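Long-range contact in adhesin LabA (Helicobacter pylori, PDB 6GMM), which probably helps the bacterium attach to the gastric mucosa by recognising LacdiNAc-bearing glycans through its extracellular domain: residues W73-G84 with S124-I134. Residues are numbered along the deposited sequence; the frame is centred on the assembly and turned at random.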
ATOM      1  N   TRP A  73       4.873   7.000  19.391  1.00 19.39           N
ATOM      2  CA  TRP A  73       4.922   8.198  20.199  1.00 20.13           C
ATOM      3  C   TRP A  73       4.269   7.964  21.542  1.00 23.14           C
ATOM      4  O   TRP A  73       4.888   8.284  22.548  1.00 24.58           O
ATOM      5  CB  TRP A  73       4.264   9.365  19.463  1.00 20.04           C
ATOM      6  CG  TRP A  73       4.217  10.646  20.253  1.00 21.55           C
ATOM      7  CD1 TRP A  73       3.101  11.313  20.660  1.00 24.32           C
ATOM      8  CD2 TRP A  73       5.337  11.393  20.759  1.00 21.92           C
ATOM      9  NE1 TRP A  73       3.453  12.461  21.332  1.00 22.27           N
ATOM     10  CE2 TRP A  73       4.817  12.535  21.407  1.00 24.23           C
ATOM     11  CE3 TRP A  73       6.735  11.260  20.640  1.00 23.82           C
ATOM     12  CZ2 TRP A  73       5.642  13.496  22.009  1.00 23.89           C
ATOM     13  CZ3 TRP A  73       7.547  12.217  21.224  1.00 25.56           C
ATOM     14  CH2 TRP A  73       7.002  13.305  21.924  1.00 25.54           C
ATOM     15  N   GLN A  74       3.068   7.360  21.580  1.00 18.99           N
ATOM     16  CA  GLN A  74       2.407   7.075  22.857  1.00 19.49           C
ATOM     17  C   GLN A  74       3.182   6.106  23.735  1.00 24.26           C
ATOM     18  O   GLN A  74       3.180   6.268  24.948  1.00 26.05           O
ATOM     19  CB  GLN A  74       0.995   6.522  22.674  1.00 19.85           C
ATOM     20  CG  GLN A  74      -0.024   7.570  22.261  1.00 20.09           C
ATOM     21  CD  GLN A  74      -1.286   6.957  21.690  1.00 28.50           C
ATOM     22  OE1 GLN A  74      -1.386   5.757  21.450  1.00 19.34           O
ATOM     23  NE2 GLN A  74      -2.302   7.767  21.488  1.00 19.55           N
ATOM     24  N   VAL A  75       3.783   5.085  23.158  1.00 21.06           N
ATOM     25  CA  VAL A  75       4.455   4.070  23.960  1.00 22.66           C
ATOM     26  C   VAL A  75       5.862   4.494  24.451  1.00 28.65           C
ATOM     27  O   VAL A  75       6.326   3.917  25.442  1.00 28.77           O
ATOM     28  CB  VAL A  75       4.461   2.680  23.257  1.00 25.91           C
ATOM     29  CG1 VAL A  75       5.665   2.509  22.338  1.00 24.86           C
ATOM     30  CG2 VAL A  75       4.380   1.552  24.283  1.00 27.09           C
ATOM     31  N   MET A  76       6.546   5.482  23.805  1.00 25.72           N
ATOM     32  CA  MET A  76       7.879   5.779  24.356  1.00 25.82           C
ATOM     33  C   MET A  76       8.162   7.286  24.738  1.00 26.70           C
ATOM     34  O   MET A  76       9.236   7.559  25.272  1.00 23.81           O
ATOM     35  CB  MET A  76       8.996   5.219  23.459  1.00 28.61           C
ATOM     36  CG  MET A  76       8.837   5.532  21.998  1.00 32.37           C
ATOM     37  SD  MET A  76       9.180   7.265  21.655  1.00 36.36           S
ATOM     38  CE  MET A  76      11.024   7.235  21.681  1.00 33.20           C
ATOM     39  N   SER A  77       7.225   8.224  24.491  1.00 23.59           N
ATOM     40  CA  SER A  77       7.390   9.653  24.801  1.00 23.50           C
ATOM     41  C   SER A  77       7.684   9.906  26.297  1.00 31.29           C
ATOM     42  O   SER A  77       8.522  10.760  26.645  1.00 32.05           O
ATOM     43  CB  SER A  77       6.165  10.440  24.357  1.00 27.21           C
ATOM     44  OG  SER A  77       4.996   9.984  25.027  1.00 36.40           O
ATOM     45  N   TYR A  78       7.053   9.098  27.176  1.00 26.58           N
ATOM     46  CA  TYR A  78       7.275   9.184  28.603  1.00 24.65           C
ATOM     47  C   TYR A  78       8.735   8.952  28.979  1.00 27.72           C
ATOM     48  O   TYR A  78       9.196   9.552  29.937  1.00 30.15           O
ATOM     49  CB  TYR A  78       6.330   8.239  29.368  1.00 25.88           C
ATOM     50  CG  TYR A  78       6.819   6.822  29.543  1.00 28.64           C
ATOM     51  CD1 TYR A  78       6.636   5.876  28.544  1.00 30.89           C
ATOM     52  CD2 TYR A  78       7.410   6.410  30.733  1.00 31.61           C
ATOM     53  CE1 TYR A  78       7.068   4.559  28.708  1.00 33.29           C
ATOM     54  CE2 TYR A  78       7.847   5.099  30.909  1.00 33.98           C
ATOM     55  CZ  TYR A  78       7.691   4.178  29.886  1.00 39.83           C
ATOM     56  OH  TYR A  78       8.123   2.883  30.060  1.00 41.82           O
ATOM     57  N   ALA A  79       9.457   8.100  28.276  1.00 23.26           N
ATOM     58  CA  ALA A  79      10.846   7.859  28.648  1.00 23.36           C
ATOM     59  C   ALA A  79      11.835   8.763  27.903  1.00 24.62           C
ATOM     60  O   ALA A  79      13.048   8.566  27.993  1.00 23.76           O
ATOM     61  CB  ALA A  79      11.192   6.392  28.466  1.00 24.32           C
ATOM     62  N   ILE A  80      11.328   9.768  27.183  1.00 22.84           N
ATOM     63  CA  ILE A  80      12.221  10.695  26.487  1.00 24.64           C
ATOM     64  C   ILE A  80      12.719  11.709  27.490  1.00 33.75           C
ATOM     65  O   ILE A  80      11.903  12.390  28.137  1.00 33.80           O
ATOM     66  CB  ILE A  80      11.550  11.398  25.279  1.00 26.93           C
ATOM     67  CG1 ILE A  80      11.336  10.433  24.122  1.00 27.33           C
ATOM     68  CG2 ILE A  80      12.368  12.644  24.843  1.00 28.33           C
ATOM     69  CD1 ILE A  80      10.340  10.927  23.128  1.00 37.84           C
ATOM     70  N   SER A  81      14.070  11.819  27.600  1.00 33.73           N
ATOM     71  CA  SER A  81      14.814  12.735  28.463  1.00 34.01           C
ATOM     72  C   SER A  81      14.048  14.065  28.575  1.00 37.23           C
ATOM     73  O   SER A  81      13.772  14.686  27.538  1.00 36.73           O
ATOM     74  CB  SER A  81      16.217  12.950  27.908  1.00 38.03           C
ATOM     75  OG  SER A  81      17.084  13.229  28.990  1.00 48.06           O
ATOM     76  N   PRO A  82      13.575  14.424  29.800  1.00 31.94           N
ATOM     77  CA  PRO A  82      12.702  15.597  29.965  1.00 30.51           C
ATOM     78  C   PRO A  82      13.007  16.782  29.067  1.00 33.06           C
ATOM     79  O   PRO A  82      14.096  17.343  29.072  1.00 34.30           O
ATOM     80  CB  PRO A  82      12.825  15.938  31.451  1.00 32.75           C
ATOM     81  CG  PRO A  82      13.733  14.863  32.041  1.00 38.78           C
ATOM     82  CD  PRO A  82      13.742  13.733  31.084  1.00 34.12           C
ATOM     83  N   CYS A  83      12.007  17.148  28.286  1.00 28.60           N
ATOM     84  CA  CYS A  83      12.100  18.227  27.307  1.00 28.00           C
ATOM     85  C   CYS A  83      12.260  19.592  27.948  1.00 26.76           C
ATOM     86  O   CYS A  83      11.822  19.793  29.087  1.00 24.38           O
ATOM     87  CB  CYS A  83      10.906  18.190  26.357  1.00 28.12           C
ATOM     88  SG  CYS A  83       9.302  18.346  27.190  1.00 32.27           S
ATOM     89  N   GLY A  84      12.856  20.508  27.184  1.00 23.34           N
ATOM     90  CA  GLY A  84      13.057  21.898  27.558  1.00 23.76           C
ATOM     91  C   GLY A  84      13.966  22.668  26.611  1.00 27.13           C
ATOM     92  O   GLY A  84      14.486  22.078  25.658  1.00 25.87           O
ATOM     93  N   SER A 124      20.706  13.739  24.056  1.00 28.40           N
ATOM     94  CA  SER A 124      20.425  14.689  25.128  1.00 28.08           C
ATOM     95  C   SER A 124      18.905  14.891  25.194  1.00 28.72           C
ATOM     96  O   SER A 124      18.182  14.040  24.695  1.00 27.53           O
ATOM     97  CB  SER A 124      21.163  16.000  24.881  1.00 29.83           C
ATOM     98  OG  SER A 124      20.988  16.818  26.016  1.00 28.13           O
ATOM     99  N   ILE A 125      18.421  15.973  25.794  1.00 25.94           N
ATOM    100  CA  ILE A 125      16.992  16.213  25.916  1.00 24.92           C
ATOM    101  C   ILE A 125      16.349  16.647  24.597  1.00 25.59           C
ATOM    102  O   ILE A 125      17.021  17.132  23.676  1.00 24.40           O
ATOM    103  CB  ILE A 125      16.673  17.202  27.071  1.00 28.17           C
ATOM    104  CG1 ILE A 125      17.141  18.658  26.756  1.00 28.58           C
ATOM    105  CG2 ILE A 125      17.234  16.689  28.418  1.00 31.21           C
ATOM    106  CD1 ILE A 125      16.380  19.789  27.549  1.00 29.75           C
ATOM    107  N   LEU A 126      15.024  16.499  24.538  1.00 23.16           N
ATOM    108  CA  LEU A 126      14.273  16.921  23.377  1.00 22.79           C
ATOM    109  C   LEU A 126      13.961  18.399  23.504  1.00 24.48           C
ATOM    110  O   LEU A 126      13.371  18.802  24.471  1.00 23.50           O
ATOM    111  CB  LEU A 126      12.979  16.087  23.234  1.00 22.18           C
ATOM    112  CG  LEU A 126      12.229  16.219  21.915  1.00 25.21           C
ATOM    113  CD1 LEU A 126      13.039  15.636  20.779  1.00 26.44           C
ATOM    114  CD2 LEU A 126      10.871  15.518  21.986  1.00 24.80           C
ATOM    115  N   SER A 127      14.336  19.201  22.518  1.00 23.50           N
ATOM    116  CA  SER A 127      14.027  20.629  22.412  1.00 23.48           C
ATOM    117  C   SER A 127      12.509  20.890  22.609  1.00 23.57           C
ATOM    118  O   SER A 127      11.692  20.042  22.260  1.00 21.85           O
ATOM    119  CB  SER A 127      14.390  21.080  21.002  1.00 29.80           C
ATOM    120  OG  SER A 127      14.156  22.465  20.846  1.00 47.37           O
ATOM    121  N   THR A 128      12.141  22.079  23.086  1.00 22.54           N
ATOM    122  CA  THR A 128      10.738  22.475  23.256  1.00 22.04           C
ATOM    123  C   THR A 128      10.097  22.587  21.872  1.00 23.67           C
ATOM    124  O   THR A 128       9.033  21.999  21.680  1.00 21.55           O
ATOM    125  CB  THR A 128      10.622  23.771  24.057  1.00 26.85           C
ATOM    126  OG1 THR A 128      11.153  23.556  25.371  1.00 27.24           O
ATOM    127  CG2 THR A 128       9.180  24.267  24.165  1.00 26.32           C
ATOM    128  N   GLU A 129      10.801  23.226  20.885  1.00 22.62           N
ATOM    129  CA  GLU A 129      10.311  23.364  19.505  1.00 23.29           C
ATOM    130  C   GLU A 129       9.984  22.009  18.850  1.00 27.20           C
ATOM    131  O   GLU A 129       8.938  21.893  18.214  1.00 26.48           O
ATOM    132  CB  GLU A 129      11.221  24.240  18.598  1.00 25.43           C
ATOM    133  CG  GLU A 129      12.662  23.812  18.374  1.00 36.85           C
ATOM    134  CD  GLU A 129      13.588  24.869  17.775  1.00 65.72           C
ATOM    135  OE1 GLU A 129      13.107  25.970  17.413  1.00 50.51           O
ATOM    136  OE2 GLU A 129      14.811  24.604  17.697  1.00 61.72           O
ATOM    137  N   ASN A 130      10.846  20.976  19.039  1.00 24.49           N
ATOM    138  CA  ASN A 130      10.586  19.635  18.494  1.00 22.49           C
ATOM    139  C   ASN A 130       9.438  18.952  19.248  1.00 23.65           C
ATOM    140  O   ASN A 130       8.741  18.161  18.678  1.00 23.04           O
ATOM    141  CB  ASN A 130      11.828  18.779  18.531  1.00 21.17           C
ATOM    142  CG  ASN A 130      12.846  19.183  17.495  1.00 34.65           C
ATOM    143  OD1 ASN A 130      12.530  19.741  16.442  1.00 22.10           O
ATOM    144  ND2 ASN A 130      14.098  18.882  17.759  1.00 22.50           N
ATOM    145  N   TYR A 131       9.238  19.249  20.521  1.00 22.58           N
ATOM    146  CA  TYR A 131       8.115  18.641  21.223  1.00 20.74           C
ATOM    147  C   TYR A 131       6.840  19.238  20.634  1.00 22.28           C
ATOM    148  O   TYR A 131       5.951  18.477  20.254  1.00 20.45           O
ATOM    149  CB  TYR A 131       8.189  18.803  22.758  1.00 19.99           C
ATOM    150  CG  TYR A 131       7.173  17.918  23.447  1.00 19.64           C
ATOM    151  CD1 TYR A 131       5.819  18.248  23.451  1.00 19.41           C
ATOM    152  CD2 TYR A 131       7.546  16.699  24.004  1.00 19.65           C
ATOM    153  CE1 TYR A 131       4.870  17.402  24.015  1.00 19.35           C
ATOM    154  CE2 TYR A 131       6.606  15.847  24.577  1.00 19.47           C
ATOM    155  CZ  TYR A 131       5.265  16.196  24.564  1.00 23.56           C
ATOM    156  OH  TYR A 131       4.316  15.347  25.075  1.00 23.01           O
ATOM    157  N   ALA A 132       6.814  20.571  20.444  1.00 20.04           N
ATOM    158  CA  ALA A 132       5.679  21.298  19.883  1.00 20.64           C
ATOM    159  C   ALA A 132       5.300  20.741  18.510  1.00 25.40           C
ATOM    160  O   ALA A 132       4.113  20.509  18.257  1.00 26.05           O
ATOM    161  CB  ALA A 132       5.994  22.800  19.803  1.00 21.81           C
ATOM    162  N   LYS A 133       6.327  20.477  17.650  1.00 21.69           N
ATOM    163  CA  LYS A 133       6.226  19.931  16.285  1.00 19.99           C
ATOM    164  C   LYS A 133       5.557  18.548  16.291  1.00 21.21           C
ATOM    165  O   LYS A 133       4.546  18.346  15.600  1.00 20.24           O
ATOM    166  CB  LYS A 133       7.635  19.823  15.665  1.00 21.15           C
ATOM    167  CG  LYS A 133       7.669  19.867  14.153  1.00 43.04           C
ATOM    168  CD  LYS A 133       9.099  19.799  13.595  1.00 56.18           C
ATOM    169  CE  LYS A 133       9.732  21.158  13.394  1.00 72.34           C
ATOM    170  NZ  LYS A 133      11.190  21.057  13.103  1.00 85.18           N
ATOM    171  N   ILE A 134       6.135  17.602  17.050  1.00 18.70           N
ATOM    172  CA  ILE A 134       5.624  16.233  17.200  1.00 18.25           C
ATOM    173  C   ILE A 134       4.200  16.294  17.817  1.00 20.16           C
ATOM    174  O   ILE A 134       3.285  15.673  17.288  1.00 18.05           O
ATOM    175  CB  ILE A 134       6.572  15.367  18.067  1.00 18.85           C
ATOM    176  CG1 ILE A 134       7.966  15.234  17.431  1.00 18.65           C
ATOM    177  CG2 ILE A 134       5.929  14.010  18.384  1.00 18.07           C
ATOM    178  CD1 ILE A 134       9.041  14.495  18.262  1.00 19.99           C
TER
HETATM  179  O   HOH W   1       2.456  14.910  22.544  1.00  8.85           O
HETATM  180  O   HOH W   2       5.275  13.016  25.871  1.00 33.44           O
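Ile134 sets its CG2 methyl squarely on the six-membered ring of Trp73, a CH-pi contact that joins helix 57-76 to helix 128-145 toward one end of the elongated, largely helical SabA-family adhesin chain. The methyl lies 3.4 Å from the ring centroid and 5° off the ring normal, so it sits over the face rather than the rim; CG2 reaches it by pointing anti to the backbone N of Ile134. Ser77 CB lies against the opposite face, offset toward the rim, leaving the indole sandwiched.

Tyr131 approaches the indole at its edge, its CE2 3.6 Å from Trp73 CZ2. The two ring planes meet at 59°, an oblique pairing. Their polar ends are linked through solvent: one water accepts from Trp73 NE1 at 2.9 Å and also bonds Tyr131 OH, while a second water, in the plane of the tyrosine ring, lies 2.6 Å from Tyr131 OH.

Farther along, the loop that follows helix 57-76 runs beside the residues leading into helix 128-145. Cys83 SG, disulfide-bonded to Cys113, meets the Tyr131 ring obliquely, 4.6 Å from its centroid, a sulfur-aromatic contact that places the disulfide beside the tyrosine ring. Ile80 CG2 packs against Leu126 CB at 3.8 Å, and helix 188-205 touches Leu126 through Ala205. Ser127 occupies the N-cap position of helix 128-145, and just before it the backbones are pinned together: Gly84 N donates to Leu126 O at 3.2 Å, with an N-H...O angle of 155°.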